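Local coordinates for protein transcription initiation factor TFIID subunit 5 (Encephalitozoon cuniculi, PDB 2J4B) that probably helps regulate RNA polymerase II transcription as a component of the TFIID and SAGA complexes, represented here by its N-terminal domain, at residues L33-F38 with E70-F75; L37-Y42 with E56-Y61. All blocks are in the same frame, centred on the assembly; numbering follows the deposited sequence.

Interaction 1 of 2, residues L33-F38 with E70-F75; sequences LLYPLF and EEIKQF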
# COMPACT_ATOMS: atom_id res chain seq x y z
N LEU A 33 -1.41 5.45 -3.89
CA LEU A 33 -1.63 4.02 -3.78
C LEU A 33 -0.52 3.32 -2.99
O LEU A 33 -0.77 2.30 -2.36
CB LEU A 33 -1.74 3.41 -5.18
CG LEU A 33 -1.94 1.89 -5.25
CD1 LEU A 33 -3.13 1.37 -4.42
CD2 LEU A 33 -2.07 1.42 -6.70
N LEU A 34 0.71 3.82 -3.04
CA LEU A 34 1.80 3.11 -2.38
C LEU A 34 1.75 3.16 -0.84
O LEU A 34 2.30 2.27 -0.20
CB LEU A 34 3.16 3.60 -2.87
CG LEU A 34 3.45 3.46 -4.37
CD1 LEU A 34 4.84 4.10 -4.67
CD2 LEU A 34 3.34 2.00 -4.89
N TYR A 35 1.11 4.17 -0.26
CA TYR A 35 1.13 4.31 1.20
C TYR A 35 0.31 3.25 1.93
O TYR A 35 0.84 2.56 2.81
CB TYR A 35 0.65 5.70 1.67
CG TYR A 35 0.54 5.79 3.19
CD1 TYR A 35 1.66 5.63 3.99
CD2 TYR A 35 -0.67 6.01 3.80
CE1 TYR A 35 1.57 5.72 5.35
CE2 TYR A 35 -0.77 6.11 5.17
CZ TYR A 35 0.35 5.97 5.95
OH TYR A 35 0.26 6.05 7.33
N PRO A 36 -1.00 3.14 1.59
CA PRO A 36 -1.81 2.06 2.17
C PRO A 36 -1.30 0.67 1.80
O PRO A 36 -1.32 -0.21 2.63
CB PRO A 36 -3.21 2.31 1.58
CG PRO A 36 -2.98 3.18 0.40
CD PRO A 36 -1.79 4.00 0.70
N LEU A 37 -0.83 0.48 0.58
CA LEU A 37 -0.25 -0.80 0.21
C LEU A 37 0.97 -1.14 1.09
O LEU A 37 1.12 -2.27 1.55
CB LEU A 37 0.18 -0.77 -1.25
CG LEU A 37 0.88 -2.03 -1.77
CD1 LEU A 37 0.16 -3.34 -1.35
CD2 LEU A 37 1.01 -1.91 -3.32
N PHE A 38 1.82 -0.13 1.29
CA PHE A 38 3.01 -0.23 2.14
C PHE A 38 2.71 -0.67 3.57
O PHE A 38 3.32 -1.61 4.08
CB PHE A 38 3.69 1.14 2.16
CG PHE A 38 4.77 1.28 3.19
CD1 PHE A 38 6.03 0.74 2.97
CD2 PHE A 38 4.55 2.00 4.35
CE1 PHE A 38 7.05 0.91 3.91
CE2 PHE A 38 5.56 2.19 5.30
CZ PHE A 38 6.81 1.64 5.07
N GLU A 70 4.42 11.78 10.02
CA GLU A 70 3.79 11.75 11.33
C GLU A 70 3.23 10.37 11.62
O GLU A 70 3.44 9.81 12.70
CB GLU A 70 2.64 12.76 11.39
CG GLU A 70 2.96 14.17 10.91
CD GLU A 70 3.26 15.11 12.04
OE1 GLU A 70 2.83 14.83 13.17
OE2 GLU A 70 3.91 16.15 11.79
N GLU A 71 2.50 9.82 10.64
CA GLU A 71 1.81 8.54 10.79
C GLU A 71 2.79 7.38 10.69
O GLU A 71 2.66 6.38 11.41
CB GLU A 71 0.72 8.39 9.73
CG GLU A 71 -0.46 9.34 9.89
CD GLU A 71 -0.09 10.80 9.66
OE1 GLU A 71 0.24 11.16 8.51
OE2 GLU A 71 -0.13 11.59 10.63
N ILE A 72 3.77 7.51 9.81
CA ILE A 72 4.87 6.54 9.72
C ILE A 72 5.51 6.30 11.09
O ILE A 72 5.71 5.16 11.49
CB ILE A 72 5.96 6.99 8.73
CG1 ILE A 72 5.39 7.12 7.31
CG2 ILE A 72 7.13 6.02 8.74
CD1 ILE A 72 4.86 5.84 6.73
N LYS A 73 5.82 7.37 11.82
CA LYS A 73 6.47 7.23 13.12
C LYS A 73 5.54 6.65 14.18
O LYS A 73 6.01 6.12 15.18
CB LYS A 73 7.04 8.57 13.59
CG LYS A 73 7.94 8.44 14.82
CD LYS A 73 8.43 9.79 15.32
CE LYS A 73 9.26 9.62 16.57
NZ LYS A 73 8.54 8.81 17.61
N GLN A 74 4.23 6.74 13.99
CA GLN A 74 3.30 6.00 14.85
C GLN A 74 3.44 4.49 14.62
O GLN A 74 3.45 3.71 15.57
CB GLN A 74 1.85 6.44 14.62
CG GLN A 74 1.36 7.55 15.55
CD GLN A 74 -0.14 7.80 15.39
OE1 GLN A 74 -0.57 8.41 14.41
NE2 GLN A 74 -0.93 7.31 16.33
N PHE A 75 3.58 4.08 13.36
CA PHE A 75 3.70 2.66 13.02
C PHE A 75 5.08 2.09 13.31
O PHE A 75 5.22 0.90 13.55
CB PHE A 75 3.38 2.43 11.55
CG PHE A 75 1.97 2.73 11.18
CD1 PHE A 75 0.93 2.00 11.69
CD2 PHE A 75 1.68 3.72 10.27
CE1 PHE A 75 -0.38 2.27 11.31
CE2 PHE A 75 0.39 3.99 9.91
CZ PHE A 75 -0.63 3.26 10.43
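Tyr35 and Ile72 have the nearest CA atoms of the two segments, 9.6 Å apart. Residues 34-38 and 70-75 are helical and run almost parallel, at 6°. Their axes stay 12.6 Å apart, so long side chains have to bridge the gap. No hydrogen bond crosses it.

Tyr35 does most of the bridging. Its CG is anti to the backbone N (chi1 174°), and the ring reaches across with the hydroxyl at its far end. Tyr35 OH lies 3.3 Å from Phe75 CE2, at the edge of the Phe75 ring and near its plane. The same oxygen is 3.4 Å from Glu71 CB. Glu71 thus offers the base of its side chain to the tyrosine, and its carboxylate plane stands nearly perpendicular to the tyrosine ring.

Ile72 fills in beside the ring. Its CD1 methyl meets Tyr35 CE1 at 3.6 Å, at the edge of the ring and close to its plane. The two side chains run alongside each other, pointing opposite ways. Ile72 CD1 also reaches Phe38 CE2, at 4.0 Å, so one methyl touches both aromatic side chains of residues 33-38.

The four side chains Tyr35, Phe38, Ile72 and Phe75 are buried, while Glu71 is partly exposed. Phe58 of helix 51-61 packs on both Ile72 and Phe75. Phe75 also meets Phe89 edge-to-face. This is hydrophobic packing between two nearly parallel, well-separated helices, with a third helix touching both, in the largely helical NTD2 domain of TAF5.

Interaction 2 of 2, residues L37-Y42 with E56-Y61; sequences LFIHIY and EFFEKY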
# COMPACT_ATOMS: atom_id res chain seq x y z
N LEU A 37 -0.83 0.48 0.58
CA LEU A 37 -0.25 -0.80 0.21
C LEU A 37 0.97 -1.14 1.09
O LEU A 37 1.12 -2.27 1.55
CB LEU A 37 0.18 -0.77 -1.25
CG LEU A 37 0.88 -2.03 -1.77
CD1 LEU A 37 0.16 -3.34 -1.35
CD2 LEU A 37 1.01 -1.91 -3.32
N PHE A 38 1.82 -0.13 1.29
CA PHE A 38 3.01 -0.23 2.14
C PHE A 38 2.71 -0.67 3.57
O PHE A 38 3.32 -1.61 4.08
CB PHE A 38 3.69 1.14 2.16
CG PHE A 38 4.77 1.28 3.19
CD1 PHE A 38 6.03 0.74 2.97
CD2 PHE A 38 4.55 2.00 4.35
CE1 PHE A 38 7.05 0.91 3.91
CE2 PHE A 38 5.56 2.19 5.30
CZ PHE A 38 6.81 1.64 5.07
N ILE A 39 1.79 0.02 4.22
CA ILE A 39 1.41 -0.33 5.58
C ILE A 39 0.86 -1.74 5.57
O ILE A 39 1.20 -2.56 6.42
CB ILE A 39 0.34 0.65 6.13
CG1 ILE A 39 0.95 2.04 6.33
CG2 ILE A 39 -0.25 0.13 7.45
CD1 ILE A 39 2.17 2.06 7.23
N HIS A 40 0.02 -2.03 4.58
CA HIS A 40 -0.63 -3.33 4.52
C HIS A 40 0.37 -4.47 4.39
O HIS A 40 0.16 -5.54 4.95
CB HIS A 40 -1.68 -3.37 3.40
CG HIS A 40 -3.03 -2.94 3.85
ND1 HIS A 40 -3.73 -3.59 4.84
CD2 HIS A 40 -3.82 -1.91 3.44
CE1 HIS A 40 -4.89 -2.99 5.02
NE2 HIS A 40 -4.97 -1.96 4.18
N ILE A 41 1.42 -4.27 3.62
CA ILE A 41 2.51 -5.26 3.54
C ILE A 41 3.24 -5.43 4.88
O ILE A 41 3.51 -6.55 5.32
CB ILE A 41 3.52 -4.88 2.42
CG1 ILE A 41 2.82 -5.01 1.05
CG2 ILE A 41 4.76 -5.74 2.50
CD1 ILE A 41 3.60 -4.38 -0.09
N TYR A 42 3.53 -4.31 5.53
CA TYR A 42 4.12 -4.30 6.86
C TYR A 42 3.27 -5.07 7.87
O TYR A 42 3.78 -5.91 8.61
CB TYR A 42 4.25 -2.87 7.30
CG TYR A 42 4.94 -2.64 8.63
CD1 TYR A 42 6.30 -2.95 8.79
CD2 TYR A 42 4.26 -2.06 9.70
CE1 TYR A 42 6.94 -2.72 9.99
CE2 TYR A 42 4.91 -1.83 10.91
CZ TYR A 42 6.26 -2.16 11.04
OH TYR A 42 6.91 -1.93 12.23
N GLU A 56 12.74 -4.44 8.18
CA GLU A 56 13.59 -4.10 7.02
C GLU A 56 12.79 -3.43 5.90
O GLU A 56 13.26 -2.47 5.28
CB GLU A 56 14.28 -5.34 6.46
CG GLU A 56 15.01 -6.19 7.48
CD GLU A 56 16.14 -7.00 6.87
OE1 GLU A 56 16.27 -7.00 5.62
OE2 GLU A 56 16.92 -7.61 7.65
N PHE A 57 11.61 -3.96 5.61
CA PHE A 57 10.77 -3.44 4.53
C PHE A 57 10.29 -2.03 4.85
O PHE A 57 10.36 -1.12 4.03
CB PHE A 57 9.56 -4.36 4.30
CG PHE A 57 8.51 -3.77 3.39
CD1 PHE A 57 8.64 -3.86 2.02
CD2 PHE A 57 7.41 -3.12 3.92
CE1 PHE A 57 7.68 -3.31 1.18
CE2 PHE A 57 6.45 -2.56 3.09
CZ PHE A 57 6.59 -2.66 1.72
N PHE A 58 9.79 -1.87 6.06
CA PHE A 58 9.33 -0.59 6.57
C PHE A 58 10.44 0.46 6.45
O PHE A 58 10.27 1.51 5.82
CB PHE A 58 8.92 -0.77 8.03
CG PHE A 58 8.21 0.42 8.60
CD1 PHE A 58 6.84 0.55 8.47
CD2 PHE A 58 8.90 1.39 9.28
CE1 PHE A 58 6.18 1.64 9.01
CE2 PHE A 58 8.26 2.47 9.81
CZ PHE A 58 6.90 2.61 9.67
N GLU A 59 11.59 0.18 7.04
CA GLU A 59 12.70 1.12 7.04
C GLU A 59 13.17 1.48 5.63
O GLU A 59 13.58 2.61 5.39
CB GLU A 59 13.88 0.54 7.83
CG GLU A 59 13.63 0.39 9.32
CD GLU A 59 13.22 1.69 9.99
OE1 GLU A 59 13.84 2.73 9.71
OE2 GLU A 59 12.27 1.65 10.81
N LYS A 60 13.10 0.53 4.71
CA LYS A 60 13.63 0.73 3.37
C LYS A 60 12.77 1.71 2.58
O LYS A 60 13.30 2.65 2.00
CB LYS A 60 13.72 -0.60 2.63
CG LYS A 60 14.26 -0.48 1.21
CD LYS A 60 14.44 -1.84 0.54
CE LYS A 60 15.67 -2.56 1.04
NZ LYS A 60 15.43 -3.25 2.34
N TYR A 61 11.46 1.51 2.60
CA TYR A 61 10.56 2.31 1.78
C TYR A 61 9.74 3.36 2.55
O TYR A 61 8.86 3.98 1.97
CB TYR A 61 9.60 1.40 1.01
CG TYR A 61 10.29 0.31 0.23
CD1 TYR A 61 10.96 0.59 -0.95
CD2 TYR A 61 10.27 -1.00 0.67
CE1 TYR A 61 11.60 -0.41 -1.66
CE2 TYR A 61 10.90 -2.01 -0.02
CZ TYR A 61 11.57 -1.71 -1.19
OH TYR A 61 12.21 -2.73 -1.86
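An aromatic cluster of Phe38, Tyr42, Phe57 and Phe58 packs the helical hairpin formed by consecutive helices 34-47 and 51-61. The segments are antiparallel, at 158°, with axes 9.9 Å apart. No hydrogen bond crosses between them.

The Phe38 and Phe57 ring planes are tilted by only 30°, but the rings are displaced so far that little of one covers the other. Their closest atoms are Phe38 CD1 and Phe57 CE2, at 3.3 Å. The tip of the Phe38 ring meets Phe58: Phe38 CZ is 3.6 Å from Phe58 CD1. The backbone oxygen of Phe58 lies at the Phe38 ring edge, near its plane. Tyr61 adds its CB, 3.9 Å from Phe38 CE1.

Phe58 CG is anti to its backbone N (chi1 -170°), and the ring leans over Tyr42. Phe58 CD1 sits over the centre of one Tyr42 face, 3.4 Å above the plane. Phe58 CB is 3.4 Å from Tyr42 CE1. The Tyr42 hydroxyl makes a weak hydrogen bond to Ile78 O. Tyr12 of helix 8-21 meets Phe57 edge-to-face.

Ile41 makes a CH-pi contact with Phe57: its CG2 methyl lies over one ring face, 3.8 Å from the centroid and offset toward the rim.

The two contacts share helix 34-47, with Leu37 and Phe38 common to both first segments. Their centres are about 8 Å apart. Along the chain, helix 34-47 is followed by helix 51-61, the partner in interaction 2, and then by helix 69-75, the partner in interaction 1. The contacts also touch directly. Phe75 CD2 is 3.5 Å from Ile39 CD1, and Phe75 CB is 3.9 Å from Phe58 CE1. Three successive helices therefore pack on one another through one joined set of buried side chains. The hairpin of interaction 2 is the tighter pair, and helix 69-75 packs against both of its helices. All four segments belong to the NTD2 domain of TAF5.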